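Local coordinates for transcriptional regulatory protein FixJ (Sinorhizobium meliloti, PDB 1DBW) that induces, once activated by FixL, the expression of the nitrogen-fixation regulators nifA and fixK, and is represented here by its receiver domain, at residues 1-5 against 119-123; 6-10 against 36-42; 49-54 against 76-81. The protein carries 2 engineered substitutions. One frame throughout, in Å; residues are numbered along the deposited sequence. Where two conformers were deposited one is given.

Contact 1. Residues 1-5 against 119-123. Engineered in segment 1-5: Q2 (natural residue Thr).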
loop_
_atom_site.group_PDB
_atom_site.type_symbol
_atom_site.label_atom_id
_atom_site.label_comp_id
_atom_site.label_asym_id
_atom_site.label_seq_id
_atom_site.Cartn_x
_atom_site.Cartn_y
_atom_site.Cartn_z
ATOM N N MET A 1 -8.672 -7.227 -19.556
ATOM C CA MET A 1 -8.124 -7.275 -18.164
ATOM C C MET A 1 -7.428 -5.951 -17.893
ATOM O O MET A 1 -6.851 -5.372 -18.795
ATOM C CB MET A 1 -7.128 -8.426 -18.057
ATOM C CG MET A 1 -7.745 -9.773 -18.449
ATOM S SD MET A 1 -6.620 -11.139 -18.450
ATOM C CE MET A 1 -6.823 -11.660 -16.732
ATOM N N GLN A 2 -7.507 -5.449 -16.668
ATOM C CA GLN A 2 -6.873 -4.165 -16.369
ATOM C C GLN A 2 -5.391 -4.327 -16.047
ATOM O O GLN A 2 -5.031 -5.126 -15.217
ATOM C CB GLN A 2 -7.616 -3.444 -15.223
ATOM C CG GLN A 2 -6.882 -2.212 -14.712
ATOM C CD GLN A 2 -7.733 -1.306 -13.835
ATOM O OE1 GLN A 2 -7.782 -0.104 -14.073
ATOM N NE2 GLN A 2 -8.378 -1.866 -12.801
ATOM N N ASP A 3 -4.536 -3.567 -16.727
ATOM C CA ASP A 3 -3.084 -3.626 -16.504
ATOM C C ASP A 3 -2.670 -2.627 -15.414
ATOM O O ASP A 3 -2.124 -1.557 -15.721
ATOM C CB ASP A 3 -2.319 -3.268 -17.801
ATOM C CG ASP A 3 -0.805 -3.381 -17.649
ATOM O OD1 ASP A 3 -0.326 -4.056 -16.709
ATOM O OD2 ASP A 3 -0.066 -2.750 -18.433
ATOM N N TYR A 4 -2.859 -2.964 -14.152
ATOM C CA TYR A 4 -2.460 -2.011 -13.115
ATOM C C TYR A 4 -1.226 -2.499 -12.382
ATOM O O TYR A 4 -0.840 -3.655 -12.505
ATOM C CB TYR A 4 -3.611 -1.789 -12.133
ATOM C CG TYR A 4 -4.013 -3.057 -11.382
ATOM C CD1 TYR A 4 -4.963 -3.943 -11.899
ATOM C CD2 TYR A 4 -3.487 -3.322 -10.111
ATOM C CE1 TYR A 4 -5.398 -5.052 -11.166
ATOM C CE2 TYR A 4 -3.902 -4.432 -9.373
ATOM C CZ TYR A 4 -4.864 -5.286 -9.906
ATOM O OH TYR A 4 -5.333 -6.324 -9.148
ATOM N N THR A 5 -0.578 -1.596 -11.658
ATOM C CA THR A 5 0.627 -1.935 -10.934
ATOM C C THR A 5 0.427 -1.771 -9.446
ATOM O O THR A 5 -0.274 -0.845 -9.031
ATOM C CB THR A 5 1.778 -0.986 -11.372
ATOM O OG1 THR A 5 2.007 -1.183 -12.782
ATOM C CG2 THR A 5 3.087 -1.304 -10.621
ATOM N N SER A 119 -8.145 -2.213 -6.750
ATOM C CA SER A 119 -7.925 -1.959 -8.179
ATOM C C SER A 119 -9.233 -1.589 -8.872
ATOM O O SER A 119 -9.225 -0.973 -9.932
ATOM C CB SER A 119 -7.322 -3.191 -8.868
ATOM O OG SER A 119 -8.318 -4.196 -9.052
ATOM N N GLU A 120 -10.350 -1.976 -8.269
ATOM C CA GLU A 120 -11.666 -1.681 -8.832
ATOM C C GLU A 120 -11.986 -0.185 -8.727
ATOM O O GLU A 120 -12.852 0.326 -9.439
ATOM C CB GLU A 120 -12.734 -2.518 -8.126
ATOM C CG GLU A 120 -13.421 -3.558 -9.015
ATOM C CD GLU A 120 -12.497 -4.656 -9.499
ATOM O OE1 GLU A 120 -12.285 -5.630 -8.743
ATOM O OE2 GLU A 120 -12.005 -4.563 -10.648
ATOM N N HIS A 121 -11.233 0.526 -7.893
ATOM C CA HIS A 121 -11.428 1.958 -7.716
ATOM C C HIS A 121 -10.721 2.758 -8.807
ATOM O O HIS A 121 -10.801 3.987 -8.824
ATOM C CB HIS A 121 -10.958 2.408 -6.339
ATOM C CG HIS A 121 -11.875 2.005 -5.225
ATOM N ND1 HIS A 121 -11.742 0.816 -4.539
ATOM C CD2 HIS A 121 -12.931 2.643 -4.663
ATOM C CE1 HIS A 121 -12.671 0.737 -3.605
ATOM N NE2 HIS A 121 -13.405 1.833 -3.658
ATOM N N LEU A 122 -9.961 2.076 -9.663
ATOM C CA LEU A 122 -9.277 2.745 -10.784
ATOM C C LEU A 122 -10.255 2.841 -11.961
ATOM O O LEU A 122 -11.083 1.943 -12.166
ATOM C CB LEU A 122 -8.059 1.929 -11.236
ATOM C CG LEU A 122 -7.006 1.675 -10.148
ATOM C CD1 LEU A 122 -5.965 0.665 -10.623
ATOM C CD2 LEU A 122 -6.337 2.988 -9.789
ATOM N N VAL A 123 -10.145 3.905 -12.750
ATOM C CA VAL A 123 -11.029 4.060 -13.904
ATOM C C VAL A 123 -10.567 3.215 -15.101
ATOM O O VAL A 123 -9.337 3.161 -15.344
ATOM C CB VAL A 123 -11.183 5.545 -14.319
ATOM C CG1 VAL A 123 -12.037 6.293 -13.292
ATOM C CG2 VAL A 123 -9.811 6.201 -14.465
HETATM O O HOH W 1 -8.960 -4.624 -12.073
#
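Here the two ends of the receiver domain's doubly wound beta/alpha fold meet at the surface: the lead-in to strand 5-10 lies beside the type I beta turn S119 to L122 that follows helix 108-119. S119, buried, packs its CB over one face of the Y4 ring as a CH-pi contact, 3.5 Å from the centroid and 17° off the normal. S119 OG bonds to the carbonyl of E116 in the helix and also accepts from water 1, at 3.1 Å. S119 O serves twice, accepting the turn's own bond from L122 N at 3.1 Å and an amide proton of Q2, an engineered residue (Thr in nature). E120 points its CA-to-CB bond away, and its OE1 pairs with R117. L122 points back toward segment 1-5, L122 CD1 lying 3.7 Å from Y4 CB. The link between the segments that runs by direct hydrogen bond is Q2 NE2 to S119 O, 3.1 Å; the same NE2 donates to water 1 at 2.9 Å.

Contact 2. Residues 6-10 against 36-42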
loop_
_atom_site.group_PDB
_atom_site.type_symbol
_atom_site.label_atom_id
_atom_site.label_comp_id
_atom_site.label_asym_id
_atom_site.label_seq_id
_atom_site.Cartn_x
_atom_site.Cartn_y
_atom_site.Cartn_z
ATOM N N VAL A 6 0.943 -2.736 -8.681
ATOM C CA VAL A 6 0.866 -2.658 -7.220
ATOM C C VAL A 6 2.195 -2.026 -6.767
ATOM O O VAL A 6 3.251 -2.603 -6.974
ATOM C CB VAL A 6 0.753 -4.055 -6.554
ATOM C CG1 VAL A 6 0.583 -3.868 -5.014
ATOM C CG2 VAL A 6 -0.430 -4.823 -7.109
ATOM N N HIS A 7 2.101 -0.903 -6.041
ATOM C CA HIS A 7 3.285 -0.177 -5.571
ATOM C C HIS A 7 3.444 -0.483 -4.117
ATOM O O HIS A 7 2.538 -0.153 -3.363
ATOM C CB HIS A 7 3.059 1.327 -5.787
ATOM C CG HIS A 7 3.083 1.699 -7.238
ATOM N ND1 HIS A 7 4.264 1.950 -7.909
ATOM C CD2 HIS A 7 2.098 1.758 -8.169
ATOM C CE1 HIS A 7 4.011 2.131 -9.189
ATOM N NE2 HIS A 7 2.704 2.017 -9.379
ATOM N N ILE A 8 4.536 -1.185 -3.760
ATOM C CA ILE A 8 4.745 -1.591 -2.376
ATOM C C ILE A 8 5.756 -0.690 -1.706
ATOM O O ILE A 8 6.884 -0.533 -2.167
ATOM C CB ILE A 8 5.248 -3.013 -2.266
ATOM C CG1 ILE A 8 4.362 -3.987 -3.081
ATOM C CG2 ILE A 8 5.288 -3.416 -0.801
ATOM C CD1 ILE A 8 3.038 -4.227 -2.474
ATOM N N VAL A 9 5.353 -0.113 -0.587
ATOM C CA VAL A 9 6.236 0.789 0.128
ATOM C C VAL A 9 6.418 0.101 1.470
ATOM O O VAL A 9 5.476 -0.045 2.218
ATOM C CB VAL A 9 5.583 2.210 0.261
ATOM C CG1 VAL A 9 6.532 3.180 0.911
ATOM C CG2 VAL A 9 5.257 2.745 -1.099
ATOM N N ASP A 10 7.584 -0.495 1.681
ATOM C CA ASP A 10 7.825 -1.201 2.949
ATOM C C ASP A 10 9.182 -0.809 3.519
ATOM O O ASP A 10 10.200 -0.850 2.821
ATOM C CB ASP A 10 7.721 -2.719 2.741
ATOM C CG ASP A 10 7.585 -3.514 4.052
ATOM O OD1 ASP A 10 8.011 -3.048 5.138
ATOM O OD2 ASP A 10 7.042 -4.635 3.983
ATOM N N ALA A 36 8.954 5.700 1.829
ATOM C CA ALA A 36 7.757 6.506 1.684
ATOM C C ALA A 36 8.104 7.746 0.846
ATOM O O ALA A 36 7.333 8.148 -0.032
ATOM C CB ALA A 36 7.240 6.922 3.049
ATOM N N GLU A 37 9.269 8.341 1.121
ATOM C CA GLU A 37 9.726 9.526 0.400
ATOM C C GLU A 37 9.900 9.258 -1.081
ATOM O O GLU A 37 9.541 10.092 -1.914
ATOM C CB GLU A 37 11.057 10.050 0.980
ATOM C CG GLU A 37 11.050 10.244 2.497
ATOM C CD GLU A 37 11.431 8.977 3.269
ATOM O OE1 GLU A 37 10.536 8.351 3.885
ATOM O OE2 GLU A 37 12.638 8.616 3.270
ATOM N N ALA A 38 10.508 8.121 -1.398
ATOM C CA ALA A 38 10.742 7.723 -2.773
ATOM C C ALA A 38 9.399 7.572 -3.476
ATOM O O ALA A 38 9.241 8.021 -4.616
ATOM C CB ALA A 38 11.515 6.410 -2.821
ATOM N N PHE A 39 8.433 6.964 -2.790
ATOM C CA PHE A 39 7.134 6.791 -3.421
ATOM C C PHE A 39 6.432 8.116 -3.674
ATOM O O PHE A 39 5.848 8.319 -4.747
ATOM C CB PHE A 39 6.226 5.837 -2.651
ATOM C CG PHE A 39 4.868 5.700 -3.271
ATOM C CD1 PHE A 39 4.711 4.965 -4.445
ATOM C CD2 PHE A 39 3.784 6.382 -2.758
ATOM C CE1 PHE A 39 3.510 4.933 -5.096
ATOM C CE2 PHE A 39 2.574 6.357 -3.403
ATOM C CZ PHE A 39 2.434 5.633 -4.581
ATOM N N LEU A 40 6.476 9.021 -2.698
ATOM C CA LEU A 40 5.852 10.324 -2.872
ATOM C C LEU A 40 6.447 11.081 -4.066
ATOM O O LEU A 40 5.745 11.798 -4.760
ATOM C CB LEU A 40 6.021 11.148 -1.594
ATOM C CG LEU A 40 4.962 10.911 -0.532
ATOM C CD1 LEU A 40 5.473 11.440 0.789
ATOM C CD2 LEU A 40 3.670 11.634 -0.923
ATOM N N ALA A 41 7.748 10.920 -4.301
ATOM C CA ALA A 41 8.407 11.592 -5.406
ATOM C C ALA A 41 7.950 11.019 -6.742
ATOM O O ALA A 41 7.820 11.745 -7.744
ATOM C CB ALA A 41 9.944 11.493 -5.257
ATOM N N PHE A 42 7.654 9.726 -6.733
ATOM C CA PHE A 42 7.199 9.019 -7.923
ATOM C C PHE A 42 5.686 9.122 -8.158
ATOM O O PHE A 42 5.230 9.080 -9.303
ATOM C CB PHE A 42 7.570 7.521 -7.779
ATOM C CG PHE A 42 7.301 6.696 -9.011
ATOM C CD1 PHE A 42 8.201 6.721 -10.071
ATOM C CD2 PHE A 42 6.125 5.948 -9.134
ATOM C CE1 PHE A 42 7.946 6.027 -11.248
ATOM C CE2 PHE A 42 5.854 5.242 -10.311
ATOM C CZ PHE A 42 6.769 5.285 -11.368
#
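Two histidine-phenylalanine encounters set this buried contact apart: H7, on strand 5-10, between strands 29-33 and 49-54 in the sheet, meets both F39 and F42 of helix 36-42 in one aromatic cluster. Neither meeting is a regular stack. The H7 and F39 centroids are 5.8 Å apart with planes at 48°, and those of H7 and F42 are 5.9 Å apart with planes at 39°. F39 comes in low, its CE1 3.7 Å from H7 CB, while F42 reaches the far end of the imidazole, CE2 to H7 CE1 3.8 Å. No hydrogen bond joins strand to helix; the ND1 of H7 is bonded instead to NE2 of H33 on the neighbouring strand, and H33 also meets F39 edge-to-face.

Two residues further along the strand, V9 points to the same side. V9 CG2 rests 3.6 Å from F39 CB, and V9 CG1 sits 3.6 Å from A36 N and 4.4 Å from A36 CB. The backbones come closest here, V9 CA to A36 CA 6.1 Å, consistent with alanine's small side chain. The strand and helix axes approach to 8.6 Å at 149°, roughly antiparallel. I8 and D10 point away from the helix, I8 packing on V30 and V52. D10 is a Mg(2+) ligand, with its OD2 close to OD1 of D54. This is the helix-on-sheet packing of the CheY-like receiver fold, in which helices 36-42 and 62-71 share one face of the parallel sheet while the acidic metal site lies at the strand's C-terminal end.

Contact 3. Residues 49-54 against 76-81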
loop_
_atom_site.group_PDB
_atom_site.type_symbol
_atom_site.label_atom_id
_atom_site.label_comp_id
_atom_site.label_asym_id
_atom_site.label_seq_id
_atom_site.Cartn_x
_atom_site.Cartn_y
_atom_site.Cartn_z
ATOM N N GLY A 49 -2.363 2.623 -10.709
ATOM C CA GLY A 49 -1.601 1.970 -9.672
ATOM C C GLY A 49 -2.350 1.876 -8.363
ATOM O O GLY A 49 -3.237 2.695 -8.077
ATOM N N VAL A 50 -2.082 0.791 -7.642
ATOM C CA VAL A 50 -2.636 0.596 -6.300
ATOM C C VAL A 50 -1.447 0.688 -5.354
ATOM O O VAL A 50 -0.391 0.130 -5.626
ATOM C CB VAL A 50 -3.298 -0.812 -6.145
ATOM C CG1 VAL A 50 -3.681 -1.102 -4.671
ATOM C CG2 VAL A 50 -4.527 -0.855 -7.005
ATOM N N LEU A 51 -1.660 1.271 -4.184
ATOM C CA LEU A 51 -0.577 1.400 -3.211
ATOM C C LEU A 51 -0.791 0.452 -2.049
ATOM O O LEU A 51 -1.930 0.283 -1.592
ATOM C CB LEU A 51 -0.568 2.822 -2.652
ATOM C CG LEU A 51 0.328 3.075 -1.420
ATOM C CD1 LEU A 51 1.854 2.895 -1.749
ATOM C CD2 LEU A 51 0.045 4.530 -0.972
ATOM N N VAL A 52 0.287 -0.217 -1.648
ATOM C CA VAL A 52 0.218 -1.108 -0.476
ATOM C C VAL A 52 1.334 -0.635 0.435
ATOM O O VAL A 52 2.508 -0.662 0.056
ATOM C CB VAL A 52 0.418 -2.557 -0.823
ATOM C CG1 VAL A 52 0.397 -3.403 0.462
ATOM C CG2 VAL A 52 -0.731 -3.055 -1.738
ATOM N N THR A 53 0.974 -0.205 1.655
ATOM C CA THR A 53 2.000 0.242 2.577
ATOM C C THR A 53 2.196 -0.727 3.740
ATOM O O THR A 53 1.267 -1.438 4.115
ATOM C CB THR A 53 1.632 1.612 3.208
ATOM O OG1 THR A 53 0.525 1.443 4.097
ATOM C CG2 THR A 53 1.236 2.632 2.130
ATOM N N ASP A 54 3.440 -0.840 4.185
ATOM C CA ASP A 54 3.772 -1.619 5.384
ATOM C C ASP A 54 4.901 -0.801 6.005
ATOM O O ASP A 54 6.098 -1.095 5.817
ATOM C CB ASP A 54 4.229 -3.055 5.089
ATOM C CG ASP A 54 4.438 -3.881 6.375
ATOM O OD1 ASP A 54 4.747 -5.083 6.260
ATOM O OD2 ASP A 54 4.276 -3.334 7.498
ATOM N N ILE A 76 -4.582 7.693 -4.978
ATOM C CA ILE A 76 -4.145 6.357 -5.382
ATOM C C ILE A 76 -4.822 5.412 -4.405
ATOM O O ILE A 76 -4.660 5.589 -3.185
ATOM C CB ILE A 76 -2.572 6.206 -5.291
ATOM C CG1 ILE A 76 -1.913 7.163 -6.298
ATOM C CG2 ILE A 76 -2.157 4.747 -5.622
ATOM C CD1 ILE A 76 -0.364 7.087 -6.416
ATOM N N PRO A 77 -5.652 4.459 -4.895
ATOM C CA PRO A 77 -6.340 3.497 -4.011
ATOM C C PRO A 77 -5.283 2.813 -3.170
ATOM O O PRO A 77 -4.295 2.288 -3.711
ATOM C CB PRO A 77 -7.016 2.529 -5.001
ATOM C CG PRO A 77 -7.186 3.412 -6.271
ATOM C CD PRO A 77 -5.890 4.135 -6.321
ATOM N N SER A 78 -5.423 2.879 -1.839
ATOM C CA SER A 78 -4.393 2.326 -0.944
ATOM C C SER A 78 -4.862 1.345 0.138
ATOM O O SER A 78 -5.890 1.587 0.785
ATOM C CB SER A 78 -3.662 3.469 -0.214
ATOM O OG SER A 78 -3.511 4.642 -1.003
ATOM N N ILE A 79 -4.046 0.301 0.364
ATOM C CA ILE A 79 -4.243 -0.732 1.366
ATOM C C ILE A 79 -3.124 -0.456 2.355
ATOM O O ILE A 79 -1.943 -0.394 1.993
ATOM C CB ILE A 79 -4.024 -2.117 0.761
ATOM C CG1 ILE A 79 -5.052 -2.368 -0.348
ATOM C CG2 ILE A 79 -4.140 -3.190 1.852
ATOM C CD1 ILE A 79 -6.479 -2.010 0.088
ATOM N N VAL A 80 -3.474 -0.307 3.626
ATOM C CA VAL A 80 -2.454 -0.006 4.638
ATOM C C VAL A 80 -2.299 -1.251 5.496
ATOM O O VAL A 80 -3.255 -1.723 6.028
ATOM C CB VAL A 80 -2.898 1.201 5.528
ATOM C CG1 VAL A 80 -1.913 1.401 6.678
ATOM C CG2 VAL A 80 -2.967 2.510 4.658
ATOM N N ILE A 81 -1.111 -1.843 5.501
ATOM C CA ILE A 81 -0.880 -3.030 6.312
ATOM C C ILE A 81 -0.571 -2.471 7.693
ATOM O O ILE A 81 0.337 -1.629 7.848
ATOM C CB ILE A 81 0.290 -3.846 5.778
ATOM C CG1 ILE A 81 -0.115 -4.449 4.436
ATOM C CG2 ILE A 81 0.626 -4.947 6.762
ATOM C CD1 ILE A 81 1.056 -5.114 3.694
HETATM O O HOH W 2 1.567 0.681 6.703
HETATM O O HOH W 3 2.720 -1.801 9.352
#
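The parallel strand segments 49-54 and 78-81, whose axes come within 4.7 Å at 12°, exchange four backbone hydrogen bonds, the first from just before the second strand. L51 N donates to P77 O (2.9 Å) and L51 O accepts from I79 N (2.9 Å); two residues on, T53 N donates to I79 O (2.9 Å) and T53 O accepts from I81 N (2.8 Å). L51 and T53 thus spend both amide and carbonyl on this partner, whereas V50, V52 and D54 bond across to strand 5-10. CA-H...O contacts reinforce the ladder, such as S78 CA to L51 O at 3.3 Å.

The side-chain hydroxyls are served too: S78 OG donates to I76 O (2.6 Å), and T53 OG1 lies 2.9 Å from water 2, which also donates to I81 O at 2.9 Å. D54, a Mg(2+) ligand and the predicted phosphorylation site, unmodified here, has OD2 in a salt bridge with K104; D54 OD2 also lies 2.9 Å from water 3, which is 2.8 Å from I81 O.

V52 CG1 packs on I81 CD1 at 3.7 Å, and L51 CB on I76 CG2 at 3.9 Å. The pair forms the two strands of a right-handed beta-alpha-beta crossover through helix 62-71, which covers L51, T53, S78 and V80, while helix 108-119 packs on V50, V52 and I79 from the opposite face.

From the N terminus, residues 1-5 lead straight into strand 5-10, so contacts 1 and 2 adjoin in sequence at T5 and V6. Contact 2 closes first, when the chain returns through helix 13-25 and strand 29-33 to helix 36-42. Strand 49-54 then opens contact 3, which closes at 76-81 after helix 62-71; the two loops run in series. Contact 1 closes last, at 119-123, and encloses both. Sheet bonding joins them: T5 O lies 2.8 Å from V50 N, and H7 O 2.8 Å from V52 N. Together they tie the chain ends, helix 36-42 and the inner strands of the sheet, at whose C-terminal ends D10 and D54 come together.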